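Local coordinates for ankyrin repeat family protein (PDB 3HRA) that is of unknown function but, as an ankyrin repeat protein, probably serves as a scaffold for binding other proteins, at residues R16-K22 against N49-I54; D64-Q68 against T96-H102; N108-A113 against L125-E131; Q136-T142 against I173-S177. All coordinates share one frame; numbering follows the deposited sequence.

Contact 1 of 4, residues R16-K22 against N49-I54; sequences RDTKKVK and NNDIEI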
loop_
_atom_site.group_PDB
_atom_site.type_symbol
_atom_site.label_atom_id
_atom_site.label_comp_id
_atom_site.label_asym_id
_atom_site.label_seq_id
_atom_site.Cartn_x
_atom_site.Cartn_y
_atom_site.Cartn_z
ATOM N N ARG A 16 -3.967 5.764 21.058
ATOM C CA ARG A 16 -4.695 4.564 20.649
ATOM C C ARG A 16 -6.056 4.531 21.316
ATOM O O ARG A 16 -6.568 3.449 21.626
ATOM C CB ARG A 16 -3.914 3.313 21.048
ATOM C CG ARG A 16 -2.399 3.461 20.904
ATOM C CD ARG A 16 -1.960 3.394 19.445
ATOM N NE ARG A 16 -2.408 2.153 18.815
ATOM C CZ ARG A 16 -1.746 0.997 18.828
ATOM N NH1 ARG A 16 -0.569 0.879 19.445
ATOM N NH2 ARG A 16 -2.284 -0.068 18.245
ATOM N N ASP A 17 -6.629 5.718 21.533
ATOM C CA ASP A 17 -7.816 5.862 22.368
ATOM C C ASP A 17 -9.052 6.000 21.487
ATOM O O ASP A 17 -9.472 7.100 21.130
ATOM C CB ASP A 17 -7.653 7.060 23.310
ATOM C CG ASP A 17 -8.718 7.096 24.412
ATOM O OD1 ASP A 17 -9.779 6.457 24.251
ATOM O OD2 ASP A 17 -8.490 7.770 25.440
ATOM N N THR A 18 -9.615 4.852 21.129
ATOM C CA THR A 18 -10.734 4.792 20.195
ATOM C C THR A 18 -11.930 5.629 20.690
ATOM O O THR A 18 -12.553 6.369 19.920
ATOM C CB THR A 18 -11.167 3.337 20.017
ATOM O OG1 THR A 18 -10.039 2.578 19.559
ATOM C CG2 THR A 18 -12.308 3.236 19.014
ATOM N N LYS A 19 -12.257 5.499 21.971
ATOM C CA LYS A 19 -13.394 6.233 22.531
ATOM C C LYS A 19 -13.171 7.745 22.496
ATOM O O LYS A 19 -14.087 8.501 22.166
ATOM C CB LYS A 19 -13.704 5.757 23.950
ATOM C CG LYS A 19 -14.145 4.303 24.003
ATOM C CD LYS A 19 -14.458 3.871 25.436
ATOM C CE LYS A 19 -14.029 2.425 25.665
ATOM N NZ LYS A 19 -14.360 1.565 24.496
ATOM N N LYS A 20 -11.962 8.187 22.833
ATOM C CA LYS A 20 -11.625 9.618 22.745
ATOM C C LYS A 20 -11.687 10.140 21.307
ATOM O O LYS A 20 -12.157 11.251 21.069
ATOM C CB LYS A 20 -10.234 9.889 23.343
ATOM C CG LYS A 20 -9.865 11.377 23.469
ATOM C CD LYS A 20 -10.831 12.112 24.396
ATOM C CE LYS A 20 -10.406 13.564 24.585
ATOM N NZ LYS A 20 -11.184 14.267 25.642
ATOM N N VAL A 21 -11.200 9.351 20.348
ATOM C CA VAL A 21 -11.331 9.689 18.928
ATOM C C VAL A 21 -12.782 9.928 18.530
ATOM O O VAL A 21 -13.101 10.947 17.921
ATOM C CB VAL A 21 -10.715 8.617 18.014
ATOM C CG1 VAL A 21 -11.160 8.851 16.560
ATOM C CG2 VAL A 21 -9.224 8.661 18.123
ATOM N N LYS A 22 -13.667 9.010 18.909
ATOM C CA LYS A 22 -15.073 9.122 18.542
ATOM C C LYS A 22 -15.733 10.308 19.230
ATOM O O LYS A 22 -16.580 10.962 18.634
ATOM C CB LYS A 22 -15.815 7.820 18.832
ATOM C CG LYS A 22 -15.410 6.721 17.895
ATOM C CD LYS A 22 -16.046 5.376 18.235
ATOM C CE LYS A 22 -15.901 4.407 17.073
ATOM N NZ LYS A 22 -16.705 3.162 17.265
ATOM N N ASN A 49 -0.488 2.299 13.148
ATOM C CA ASN A 49 -0.789 1.496 14.335
ATOM C C ASN A 49 -1.683 0.273 14.069
ATOM O O ASN A 49 -1.833 -0.604 14.935
ATOM C CB ASN A 49 -1.484 2.359 15.390
ATOM C CG ASN A 49 -0.523 3.249 16.154
ATOM O OD1 ASN A 49 0.617 2.880 16.400
ATOM N ND2 ASN A 49 -0.993 4.426 16.543
ATOM N N ASN A 50 -2.264 0.226 12.873
ATOM C CA ASN A 50 -3.343 -0.722 12.540
ATOM C C ASN A 50 -4.508 -0.670 13.532
ATOM O O ASN A 50 -5.055 -1.701 13.929
ATOM C CB ASN A 50 -2.849 -2.161 12.338
ATOM C CG ASN A 50 -3.823 -2.997 11.517
ATOM O OD1 ASN A 50 -4.569 -2.475 10.689
ATOM N ND2 ASN A 50 -3.817 -4.313 11.746
ATOM N N ASP A 51 -4.894 0.553 13.900
ATOM C CA ASP A 51 -6.093 0.769 14.689
ATOM C C ASP A 51 -7.274 0.886 13.730
ATOM O O ASP A 51 -7.617 1.974 13.251
ATOM C CB ASP A 51 -5.951 2.003 15.586
ATOM C CG ASP A 51 -5.066 1.747 16.799
ATOM O OD1 ASP A 51 -4.850 0.573 17.194
ATOM O OD2 ASP A 51 -4.580 2.728 17.373
ATOM N N ILE A 52 -7.882 -0.262 13.456
ATOM C CA ILE A 52 -8.864 -0.371 12.392
ATOM C C ILE A 52 -10.120 0.484 12.661
ATOM O O ILE A 52 -10.628 1.164 11.767
ATOM C CB ILE A 52 -9.238 -1.854 12.172
ATOM C CG1 ILE A 52 -8.008 -2.633 11.685
ATOM C CG2 ILE A 52 -10.355 -1.980 11.182
ATOM C CD1 ILE A 52 -8.190 -4.174 11.650
ATOM N N GLU A 53 -10.629 0.439 13.882
ATOM C CA GLU A 53 -11.864 1.153 14.176
ATOM C C GLU A 53 -11.648 2.667 14.126
ATOM O O GLU A 53 -12.498 3.406 13.625
ATOM C CB GLU A 53 -12.443 0.712 15.528
ATOM C CG GLU A 53 -13.772 1.385 15.890
ATOM C CD GLU A 53 -14.904 1.073 14.907
ATOM O OE1 GLU A 53 -15.987 1.691 15.048
ATOM O OE2 GLU A 53 -14.723 0.208 14.006
ATOM N N ILE A 54 -10.503 3.123 14.632
ATOM C CA ILE A 54 -10.161 4.535 14.562
ATOM C C ILE A 54 -10.072 4.958 13.096
ATOM O O ILE A 54 -10.599 6.004 12.704
ATOM C CB ILE A 54 -8.848 4.845 15.326
ATOM C CG1 ILE A 54 -9.097 4.753 16.839
ATOM C CG2 ILE A 54 -8.295 6.234 14.935
ATOM C CD1 ILE A 54 -7.847 4.920 17.690
HETATM O O HOH W 1 -9.078 1.207 16.845
#
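In this ankyrin repeat stack, Arg16 and Asp51 join the turns that lead into helices 18-25 and 52-60. Arg16 grips the carboxylate side-on with two nitrogens. Arg16 NE gives a bond of 2.7 Å to Asp51 OD2, and Arg16 NH2 one of 2.8 Å to Asp51 OD1. Both oxygens lie near the guanidinium plane and are met on their syn sides, somewhat out of the carboxylate plane. The Arg16 chain bends at chi2 (-75°) and chi3 (-56°), which folds the guanidinium over Asn49. The Asn49 amide stacks on one face of it, the planes 13° apart. Between the helices, Ile54 CD1 lies 4.0 Å from Val21 CG2, and Val21 packs on Leu9 and Ala12 of helix 8-14. Ile54 CG1 lies 3.6 Å from Thr18 OG1. A water joins Thr18 OG1 to Ile54 N. The extended Lys22 places NZ 2.8 Å from Glu53 OE1, on its anti lone pair. Two salt bridges flank an apolar contact, and the paired bonds with the stacked amide should restrict guanidinium rotation.

Contact 2 of 4, residues D64-Q68 against T96-H102; sequences DINLQ and TPDLNKH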
loop_
_atom_site.group_PDB
_atom_site.type_symbol
_atom_site.label_atom_id
_atom_site.label_comp_id
_atom_site.label_asym_id
_atom_site.label_seq_id
_atom_site.Cartn_x
_atom_site.Cartn_y
_atom_site.Cartn_z
ATOM N N ASP A 64 -8.657 12.538 4.642
ATOM C CA ASP A 64 -8.099 12.390 3.296
ATOM C C ASP A 64 -7.132 11.211 3.261
ATOM O O ASP A 64 -6.075 11.264 3.895
ATOM C CB ASP A 64 -7.368 13.678 2.933
ATOM C CG ASP A 64 -6.875 13.699 1.497
ATOM O OD1 ASP A 64 -6.983 12.683 0.777
ATOM O OD2 ASP A 64 -6.376 14.770 1.096
ATOM N N ILE A 65 -7.495 10.144 2.541
ATOM C CA ILE A 65 -6.656 8.952 2.499
ATOM C C ILE A 65 -5.395 9.183 1.654
ATOM O O ILE A 65 -4.478 8.366 1.649
ATOM C CB ILE A 65 -7.415 7.702 1.973
ATOM C CG1 ILE A 65 -7.847 7.902 0.514
ATOM C CG2 ILE A 65 -8.617 7.358 2.883
ATOM C CD1 ILE A 65 -8.116 6.612 -0.235
ATOM N N ASN A 66 -5.343 10.317 0.968
ATOM C CA ASN A 66 -4.228 10.609 0.064
ATOM C C ASN A 66 -3.250 11.675 0.587
ATOM O O ASN A 66 -2.344 12.084 -0.125
ATOM C CB ASN A 66 -4.768 11.031 -1.317
ATOM C CG ASN A 66 -5.618 9.956 -1.952
ATOM O OD1 ASN A 66 -5.150 8.854 -2.169
ATOM N ND2 ASN A 66 -6.886 10.273 -2.247
ATOM N N LEU A 67 -3.427 12.115 1.823
ATOM C CA LEU A 67 -2.591 13.197 2.355
ATOM C C LEU A 67 -1.256 12.606 2.796
ATOM O O LEU A 67 -1.188 11.882 3.790
ATOM C CB LEU A 67 -3.303 13.898 3.522
ATOM C CG LEU A 67 -2.764 15.286 3.930
ATOM C CD1 LEU A 67 -3.727 16.025 4.851
ATOM C CD2 LEU A 67 -1.387 15.219 4.581
ATOM N N GLN A 68 -0.196 12.930 2.057
ATOM C CA GLN A 68 1.118 12.323 2.282
ATOM C C GLN A 68 1.908 12.964 3.417
ATOM O O GLN A 68 1.932 14.196 3.566
ATOM C CB GLN A 68 1.960 12.373 1.002
ATOM C CG GLN A 68 1.391 11.563 -0.122
ATOM C CD GLN A 68 2.063 11.854 -1.451
ATOM O OE1 GLN A 68 2.829 11.034 -1.969
ATOM N NE2 GLN A 68 1.784 13.016 -2.007
ATOM N N THR A 96 -11.601 7.493 -2.199
ATOM C CA THR A 96 -11.148 7.509 -3.589
ATOM C C THR A 96 -9.639 7.710 -3.615
ATOM O O THR A 96 -9.147 8.806 -3.369
ATOM C CB THR A 96 -11.824 8.647 -4.416
ATOM O OG1 THR A 96 -13.247 8.495 -4.396
ATOM C CG2 THR A 96 -11.324 8.630 -5.879
ATOM N N PRO A 97 -8.893 6.643 -3.903
ATOM C CA PRO A 97 -7.425 6.762 -3.951
ATOM C C PRO A 97 -6.982 7.672 -5.081
ATOM O O PRO A 97 -7.594 7.678 -6.155
ATOM C CB PRO A 97 -6.966 5.328 -4.236
ATOM C CG PRO A 97 -8.118 4.451 -3.777
ATOM C CD PRO A 97 -9.359 5.254 -4.050
ATOM N N ASP A 98 -5.940 8.454 -4.828
ATOM C CA ASP A 98 -5.352 9.340 -5.839
ATOM C C ASP A 98 -4.147 8.634 -6.443
ATOM O O ASP A 98 -3.081 8.566 -5.823
ATOM C CB ASP A 98 -4.918 10.677 -5.202
ATOM C CG ASP A 98 -4.365 11.689 -6.230
ATOM O OD1 ASP A 98 -4.052 11.300 -7.374
ATOM O OD2 ASP A 98 -4.226 12.883 -5.871
ATOM N N LEU A 99 -4.285 8.129 -7.661
ATOM C CA LEU A 99 -3.198 7.354 -8.242
ATOM C C LEU A 99 -2.073 8.199 -8.865
ATOM O O LEU A 99 -1.124 7.648 -9.444
ATOM C CB LEU A 99 -3.738 6.319 -9.236
ATOM C CG LEU A 99 -4.819 5.358 -8.729
ATOM C CD1 LEU A 99 -4.996 4.233 -9.725
ATOM C CD2 LEU A 99 -4.478 4.806 -7.364
ATOM N N ASN A 100 -2.158 9.521 -8.747
ATOM C CA ASN A 100 -1.035 10.376 -9.130
ATOM C C ASN A 100 -0.093 10.681 -7.963
ATOM O O ASN A 100 0.929 11.367 -8.138
ATOM C CB ASN A 100 -1.503 11.678 -9.781
ATOM C CG ASN A 100 -2.156 11.453 -11.119
ATOM O OD1 ASN A 100 -1.679 10.662 -11.940
ATOM N ND2 ASN A 100 -3.265 12.146 -11.349
ATOM N N LYS A 101 -0.433 10.170 -6.785
ATOM C CA LYS A 101 0.449 10.275 -5.621
ATOM C C LYS A 101 1.263 8.990 -5.428
ATOM O O LYS A 101 0.700 7.891 -5.410
ATOM C CB LYS A 101 -0.364 10.623 -4.379
ATOM C CG LYS A 101 -0.931 12.054 -4.468
ATOM C CD LYS A 101 -1.542 12.523 -3.193
ATOM C CE LYS A 101 -1.848 14.013 -3.280
ATOM N NZ LYS A 101 -2.542 14.520 -2.060
ATOM N N HIS A 102 2.588 9.130 -5.328
ATOM C CA HIS A 102 3.480 7.973 -5.245
ATOM C C HIS A 102 4.331 8.023 -3.978
ATOM O O HIS A 102 4.505 9.100 -3.368
ATOM C CB HIS A 102 4.379 7.894 -6.486
ATOM C CG HIS A 102 3.629 8.050 -7.774
ATOM N ND1 HIS A 102 2.687 7.142 -8.207
ATOM C CD2 HIS A 102 3.670 9.021 -8.712
ATOM C CE1 HIS A 102 2.174 7.551 -9.351
ATOM N NE2 HIS A 102 2.760 8.683 -9.686
HETATM O O HOH W 2 -4.823 14.964 -0.915
HETATM O O HOH W 3 -0.108 14.730 -0.347
#
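Asn66 reaches from one loop into the backbone of the next, meeting Thr96 and Asp98. Asn66 CB lies 3.9 Å from Asp98 CB and 4.0 Å from Lys101 CD. Asn66 CG comes next, 3.4 Å from Asp98 CB, with the amide plane nearly perpendicular to the Asp98 carboxylate. At the tip both ends of the amide are used. Asn66 OD1 accepts from Asp98 N at 2.8 Å, the donor standing well above the carbonyl plane. Asn66 ND2 gives a bond of 2.9 Å to Thr96 O, which lies in the amide plane. The two bonds fix the rotation of this buried group. The Asn66 backbone is held too: Lys101, extended beyond CG, brings NZ to Asn66 O at 3.1 Å. Two waters carry the same NZ on to Asp64 OD2 and Gln68 N. Ile65 CD1 packs 4.1 Å from Pro97 CG. Asp64 and Asp98 each form an Asx turn within a type I beta turn. Such side-by-side loops between helix pairs are typical of stacked ankyrin repeats.

Contact 3 of 4, residues N108-A113 against L125-E131; sequences NALIPA and LLEDGRE
Leu110 and Leu125 pack together where helices 110-115 and 119-128 meet, an antiparallel helix pair of the ankyrin stack. Leu125 CD1 does most of the touching. Leu125 CD1 lies 3.7 Å from Leu110 CA and 4.1 Å from Ala109 CB, and Ala113 CB is a little farther off. The two leucine side chains slide past each other in opposite directions. Leu110 CG stands opposite the backbone N (chi1 -178°), and Leu110 CD2 meets Leu126 CD2 at 4.0 Å, the side chains crossing at about a right angle. Glu131 closes the apolar patch from the loop after helix 119-128. Glu131 CB is 4.2 Å from Leu110 CD2. The chain then bends at chi2 (-78°) and brings the carboxylate alongside Asn108 and Ala109. A water accepts from Ala109 N and donates to Glu131 OE2. That oxygen is also hydrogen-bonded to Tyr76 OH, and Tyr76 packs on Ala109 and Leu125 from helix 75-81. Farther out, Leu110 and Ala113 rest on Val122, and Leu126 on Ile133. Asn108 is itself held by the helix start. Asn108 OD1 accepts from Ile111 N at 2.9 Å, an almost straight capping bond of 174°.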
loop_
_atom_site.group_PDB
_atom_site.type_symbol
_atom_site.label_atom_id
_atom_site.label_comp_id
_atom_site.label_asym_id
_atom_site.label_seq_id
_atom_site.Cartn_x
_atom_site.Cartn_y
_atom_site.Cartn_z
ATOM N N ASN A 108 3.650 2.793 -6.301
ATOM C CA ASN A 108 2.240 2.875 -5.909
ATOM C C ASN A 108 1.958 2.010 -4.673
ATOM O O ASN A 108 2.874 1.695 -3.913
ATOM C CB ASN A 108 1.364 2.425 -7.084
ATOM C CG ASN A 108 1.703 1.025 -7.568
ATOM O OD1 ASN A 108 2.541 0.327 -6.980
ATOM N ND2 ASN A 108 1.063 0.610 -8.660
ATOM N N ALA A 109 0.701 1.621 -4.461
ATOM C CA ALA A 109 0.404 0.719 -3.345
ATOM C C ALA A 109 0.722 -0.752 -3.630
ATOM O O ALA A 109 1.053 -1.508 -2.711
ATOM C CB ALA A 109 -1.051 0.883 -2.871
ATOM N N LEU A 110 0.650 -1.144 -4.900
ATOM C CA LEU A 110 0.753 -2.552 -5.310
ATOM C C LEU A 110 2.196 -3.090 -5.344
ATOM O O LEU A 110 2.458 -4.212 -4.934
ATOM C CB LEU A 110 0.084 -2.720 -6.680
ATOM C CG LEU A 110 0.008 -4.103 -7.332
ATOM C CD1 LEU A 110 -0.578 -5.126 -6.394
ATOM C CD2 LEU A 110 -0.816 -4.037 -8.623
ATOM N N ILE A 111 3.133 -2.286 -5.836
ATOM C CA ILE A 111 4.528 -2.713 -5.882
ATOM C C ILE A 111 5.068 -3.164 -4.514
ATOM O O ILE A 111 5.558 -4.278 -4.395
ATOM C CB ILE A 111 5.440 -1.658 -6.537
ATOM C CG1 ILE A 111 5.068 -1.510 -8.025
ATOM C CG2 ILE A 111 6.894 -2.074 -6.396
ATOM C CD1 ILE A 111 5.796 -0.355 -8.756
ATOM N N PRO A 112 4.967 -2.304 -3.480
ATOM C CA PRO A 112 5.462 -2.706 -2.154
ATOM C C PRO A 112 4.609 -3.808 -1.519
ATOM O O PRO A 112 5.142 -4.632 -0.788
ATOM C CB PRO A 112 5.377 -1.422 -1.312
ATOM C CG PRO A 112 4.678 -0.407 -2.139
ATOM C CD PRO A 112 4.442 -0.924 -3.515
ATOM N N ALA A 113 3.300 -3.838 -1.779
ATOM C CA ALA A 113 2.480 -4.938 -1.263
ATOM C C ALA A 113 3.033 -6.277 -1.748
ATOM O O ALA A 113 3.136 -7.231 -0.982
ATOM C CB ALA A 113 1.024 -4.781 -1.685
ATOM N N LEU A 125 -6.050 -5.139 -4.379
ATOM C CA LEU A 125 -5.731 -4.086 -5.330
ATOM C C LEU A 125 -6.005 -4.531 -6.772
ATOM O O LEU A 125 -6.488 -3.737 -7.588
ATOM C CB LEU A 125 -4.287 -3.618 -5.159
ATOM C CG LEU A 125 -3.996 -2.934 -3.814
ATOM C CD1 LEU A 125 -2.497 -2.935 -3.550
ATOM C CD2 LEU A 125 -4.555 -1.508 -3.767
ATOM N N LEU A 126 -5.700 -5.790 -7.079
ATOM C CA LEU A 126 -6.002 -6.315 -8.409
ATOM C C LEU A 126 -7.526 -6.346 -8.679
ATOM O O LEU A 126 -7.976 -5.935 -9.754
ATOM C CB LEU A 126 -5.362 -7.689 -8.619
ATOM C CG LEU A 126 -3.825 -7.711 -8.660
ATOM C CD1 LEU A 126 -3.297 -9.131 -8.759
ATOM C CD2 LEU A 126 -3.299 -6.873 -9.813
ATOM N N GLU A 127 -8.310 -6.802 -7.701
ATOM C CA GLU A 127 -9.766 -6.916 -7.853
ATOM C C GLU A 127 -10.465 -5.566 -7.973
ATOM O O GLU A 127 -11.282 -5.369 -8.873
ATOM C CB GLU A 127 -10.392 -7.720 -6.696
ATOM C CG GLU A 127 -9.920 -9.164 -6.606
ATOM C CD GLU A 127 -10.557 -9.933 -5.449
ATOM O OE1 GLU A 127 -11.371 -9.338 -4.695
ATOM O OE2 GLU A 127 -10.240 -11.134 -5.300
ATOM N N ASP A 128 -10.162 -4.633 -7.065
ATOM C CA ASP A 128 -10.922 -3.378 -6.992
ATOM C C ASP A 128 -10.076 -2.135 -6.687
ATOM O O ASP A 128 -10.532 -1.222 -5.984
ATOM C CB ASP A 128 -12.065 -3.485 -5.963
ATOM C CG ASP A 128 -13.251 -4.319 -6.469
ATOM O OD1 ASP A 128 -13.628 -4.197 -7.660
ATOM O OD2 ASP A 128 -13.806 -5.099 -5.665
ATOM N N GLY A 129 -8.879 -2.088 -7.263
ATOM C CA GLY A 129 -7.911 -1.051 -6.956
ATOM C C GLY A 129 -7.628 0.024 -8.000
ATOM O O GLY A 129 -7.283 1.147 -7.619
ATOM N N ARG A 130 -7.748 -0.299 -9.290
ATOM C CA ARG A 130 -7.489 0.679 -10.352
ATOM C C ARG A 130 -5.992 0.805 -10.638
ATOM O O ARG A 130 -5.579 1.349 -11.672
ATOM C CB ARG A 130 -8.079 2.041 -9.962
ATOM C CG ARG A 130 -8.416 2.957 -11.131
ATOM C CD ARG A 130 -8.767 4.350 -10.623
ATOM N NE ARG A 130 -9.693 4.302 -9.496
ATOM C CZ ARG A 130 -9.779 5.234 -8.546
ATOM N NH1 ARG A 130 -8.976 6.298 -8.571
ATOM N NH2 ARG A 130 -10.672 5.090 -7.559
ATOM N N GLU A 131 -5.182 0.302 -9.708
ATOM C CA GLU A 131 -3.727 0.275 -9.860
ATOM C C GLU A 131 -3.334 -0.420 -11.173
ATOM O O GLU A 131 -3.887 -1.450 -11.524
ATOM C CB GLU A 131 -3.091 -0.473 -8.683
ATOM C CG GLU A 131 -3.447 0.090 -7.297
ATOM C CD GLU A 131 -2.657 1.331 -6.960
ATOM O OE1 GLU A 131 -1.732 1.650 -7.734
ATOM O OE2 GLU A 131 -2.961 1.996 -5.936
HETATM O O HOH W 4 -1.096 4.101 -5.569
#

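Contact 4 of 4, residues Q136-T142 against I173-S177; sequences QNDFGYT and IKDNS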
loop_
_atom_site.group_PDB
_atom_site.type_symbol
_atom_site.label_atom_id
_atom_site.label_comp_id
_atom_site.label_asym_id
_atom_site.label_seq_id
_atom_site.Cartn_x
_atom_site.Cartn_y
_atom_site.Cartn_z
ATOM N N GLN A 136 5.646 1.170 -12.905
ATOM C CA GLN A 136 7.049 1.060 -12.514
ATOM C C GLN A 136 7.446 2.152 -11.546
ATOM O O GLN A 136 7.007 3.308 -11.671
ATOM C CB GLN A 136 7.954 1.156 -13.743
ATOM C CG GLN A 136 7.935 -0.080 -14.642
ATOM C CD GLN A 136 8.731 0.139 -15.913
ATOM O OE1 GLN A 136 9.887 -0.287 -16.030
ATOM N NE2 GLN A 136 8.120 0.815 -16.871
ATOM N N ASN A 137 8.307 1.809 -10.597
ATOM C CA ASN A 137 8.859 2.822 -9.698
ATOM C C ASN A 137 10.147 3.451 -10.245
ATOM O O ASN A 137 10.474 3.270 -11.431
ATOM C CB ASN A 137 9.018 2.292 -8.261
ATOM C CG ASN A 137 9.971 1.087 -8.146
ATOM O OD1 ASN A 137 9.832 0.280 -7.220
ATOM N ND2 ASN A 137 10.922 0.961 -9.061
ATOM N N ASP A 138 10.861 4.203 -9.400
ATOM C CA ASP A 138 12.027 4.985 -9.854
ATOM C C ASP A 138 13.159 4.115 -10.385
ATOM O O ASP A 138 13.996 4.585 -11.162
ATOM C CB ASP A 138 12.594 5.879 -8.741
ATOM C CG ASP A 138 11.743 7.094 -8.477
ATOM O OD1 ASP A 138 12.006 7.775 -7.467
ATOM O OD2 ASP A 138 10.809 7.369 -9.267
ATOM N N PHE A 139 13.174 2.857 -9.951
ATOM C CA PHE A 139 14.174 1.893 -10.375
ATOM C C PHE A 139 13.762 1.143 -11.631
ATOM O O PHE A 139 14.540 0.344 -12.139
ATOM C CB PHE A 139 14.465 0.886 -9.249
ATOM C CG PHE A 139 14.640 1.528 -7.905
ATOM C CD1 PHE A 139 15.828 2.170 -7.579
ATOM C CD2 PHE A 139 13.624 1.490 -6.964
ATOM C CE1 PHE A 139 15.996 2.770 -6.345
ATOM C CE2 PHE A 139 13.786 2.097 -5.717
ATOM C CZ PHE A 139 14.974 2.731 -5.410
ATOM N N GLY A 140 12.534 1.373 -12.104
ATOM C CA GLY A 140 11.998 0.640 -13.240
ATOM C C GLY A 140 11.360 -0.684 -12.830
ATOM O O GLY A 140 10.921 -1.463 -13.688
ATOM N N TYR A 141 11.299 -0.938 -11.525
ATOM C CA TYR A 141 10.770 -2.197 -11.022
ATOM C C TYR A 141 9.258 -2.184 -11.113
ATOM O O TYR A 141 8.628 -1.190 -10.783
ATOM C CB TYR A 141 11.121 -2.441 -9.546
ATOM C CG TYR A 141 12.586 -2.618 -9.214
ATOM C CD1 TYR A 141 13.052 -2.351 -7.933
ATOM C CD2 TYR A 141 13.500 -3.042 -10.167
ATOM C CE1 TYR A 141 14.379 -2.512 -7.607
ATOM C CE2 TYR A 141 14.841 -3.209 -9.846
ATOM C CZ TYR A 141 15.272 -2.946 -8.566
ATOM O OH TYR A 141 16.601 -3.105 -8.230
ATOM N N THR A 142 8.699 -3.307 -11.550
ATOM C CA THR A 142 7.270 -3.569 -11.441
ATOM C C THR A 142 7.051 -4.427 -10.197
ATOM O O THR A 142 8.022 -4.900 -9.581
ATOM C CB THR A 142 6.758 -4.390 -12.642
ATOM O OG1 THR A 142 7.486 -5.624 -12.715
ATOM C CG2 THR A 142 6.944 -3.613 -13.944
ATOM N N ILE A 173 8.601 -6.515 -19.330
ATOM C CA ILE A 173 9.082 -5.194 -18.905
ATOM C C ILE A 173 10.479 -5.262 -18.284
ATOM O O ILE A 173 10.739 -6.090 -17.424
ATOM C CB ILE A 173 8.096 -4.521 -17.919
ATOM C CG1 ILE A 173 6.759 -4.265 -18.626
ATOM C CG2 ILE A 173 8.686 -3.216 -17.364
ATOM C CD1 ILE A 173 5.596 -3.830 -17.713
ATOM N N LYS A 174 11.374 -4.380 -18.734
ATOM C CA LYS A 174 12.733 -4.301 -18.199
ATOM C C LYS A 174 12.866 -3.151 -17.214
ATOM O O LYS A 174 12.340 -2.055 -17.438
ATOM C CB LYS A 174 13.758 -4.136 -19.334
ATOM C CG LYS A 174 13.883 -5.373 -20.249
ATOM C CD LYS A 174 14.772 -5.096 -21.456
ATOM C CE LYS A 174 14.916 -6.350 -22.322
ATOM N NZ LYS A 174 15.590 -6.067 -23.622
ATOM N N ASP A 175 13.562 -3.401 -16.112
ATOM C CA ASP A 175 13.879 -2.320 -15.183
ATOM C C ASP A 175 15.011 -1.456 -15.725
ATOM O O ASP A 175 15.426 -1.627 -16.878
ATOM C CB ASP A 175 14.158 -2.840 -13.762
ATOM C CG ASP A 175 15.410 -3.712 -13.661
ATOM O OD1 ASP A 175 15.524 -4.436 -12.658
ATOM O OD2 ASP A 175 16.286 -3.680 -14.552
ATOM N N ASN A 176 15.495 -0.518 -14.911
ATOM C CA ASN A 176 16.503 0.445 -15.357
ATOM C C ASN A 176 17.865 -0.200 -15.618
ATOM O O ASN A 176 18.729 0.413 -16.254
ATOM C CB ASN A 176 16.665 1.580 -14.341
ATOM C CG ASN A 176 15.453 2.496 -14.269
ATOM O OD1 ASN A 176 15.323 3.295 -13.333
ATOM N ND2 ASN A 176 14.567 2.397 -15.251
ATOM N N SER A 177 18.067 -1.416 -15.108
ATOM C CA SER A 177 19.291 -2.165 -15.393
ATOM C C SER A 177 19.132 -3.047 -16.627
ATOM O O SER A 177 20.060 -3.765 -17.017
ATOM C CB SER A 177 19.719 -3.012 -14.186
ATOM O OG SER A 177 18.909 -4.177 -14.020
#
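Between Phe139 and Asn176 runs the clear hydrogen bond of this contact. Asn176 N gives it to Phe139 O at 3.1 Å, with an angle of 160° at the hydrogen. A CA-H...O contact lies next to it, Asp175 CA standing 3.4 Å from Gly140 O. The backbones come very close here, 4.0 Å between the CA atoms of Gly140 and Asp175. Gly140, with positive phi, ends a type I beta turn that starts at Asn137. These are adjacent loops of the ankyrin stack, which lead into helices 143-149 and 181-188. Among the polar side chains, Asp175 forms an Asx turn, its OD2 accepting from Ser177 N at 2.9 Å. Ser177 OG donates to Asp175 OD2 at 2.7 Å, from the same face of the carboxylate. The other oxygen, OD1, is hydrogen-bonded to Tyr184 OH. Asp175 OD1 also sits at the edge of the Tyr141 ring, 3.1 Å from Tyr141 CE2. Phe139 CB lies over the centre of that ring. Apolar packing joins Thr142 CG2 to Ile173 CG2 at 3.9 Å, while Thr142 OG1 caps Ile145 N.

How the contacts relate
All four contacts follow one another along the chain, and none nests in or crosses another. Contact 1 comes first, closing a loop that brings helix 18-25 against the start of helix 52-60. Contact 2 then joins the loop after helix 52-60 to the one after helix 85-94. Contact 3 is the shortest closure and holds together helices 110-115 and 119-128. Contact 4 joins the loops before helices 143-149 and 181-188. Contacts 2 and 3 touch through Leu99 against Arg130 and Glu131. Contacts 3 and 4 touch where Ile111 packs on 136-142. Contact 1 stands apart, its centre about 38 Å from that of contact 4, on the opposite side of the chain's centre.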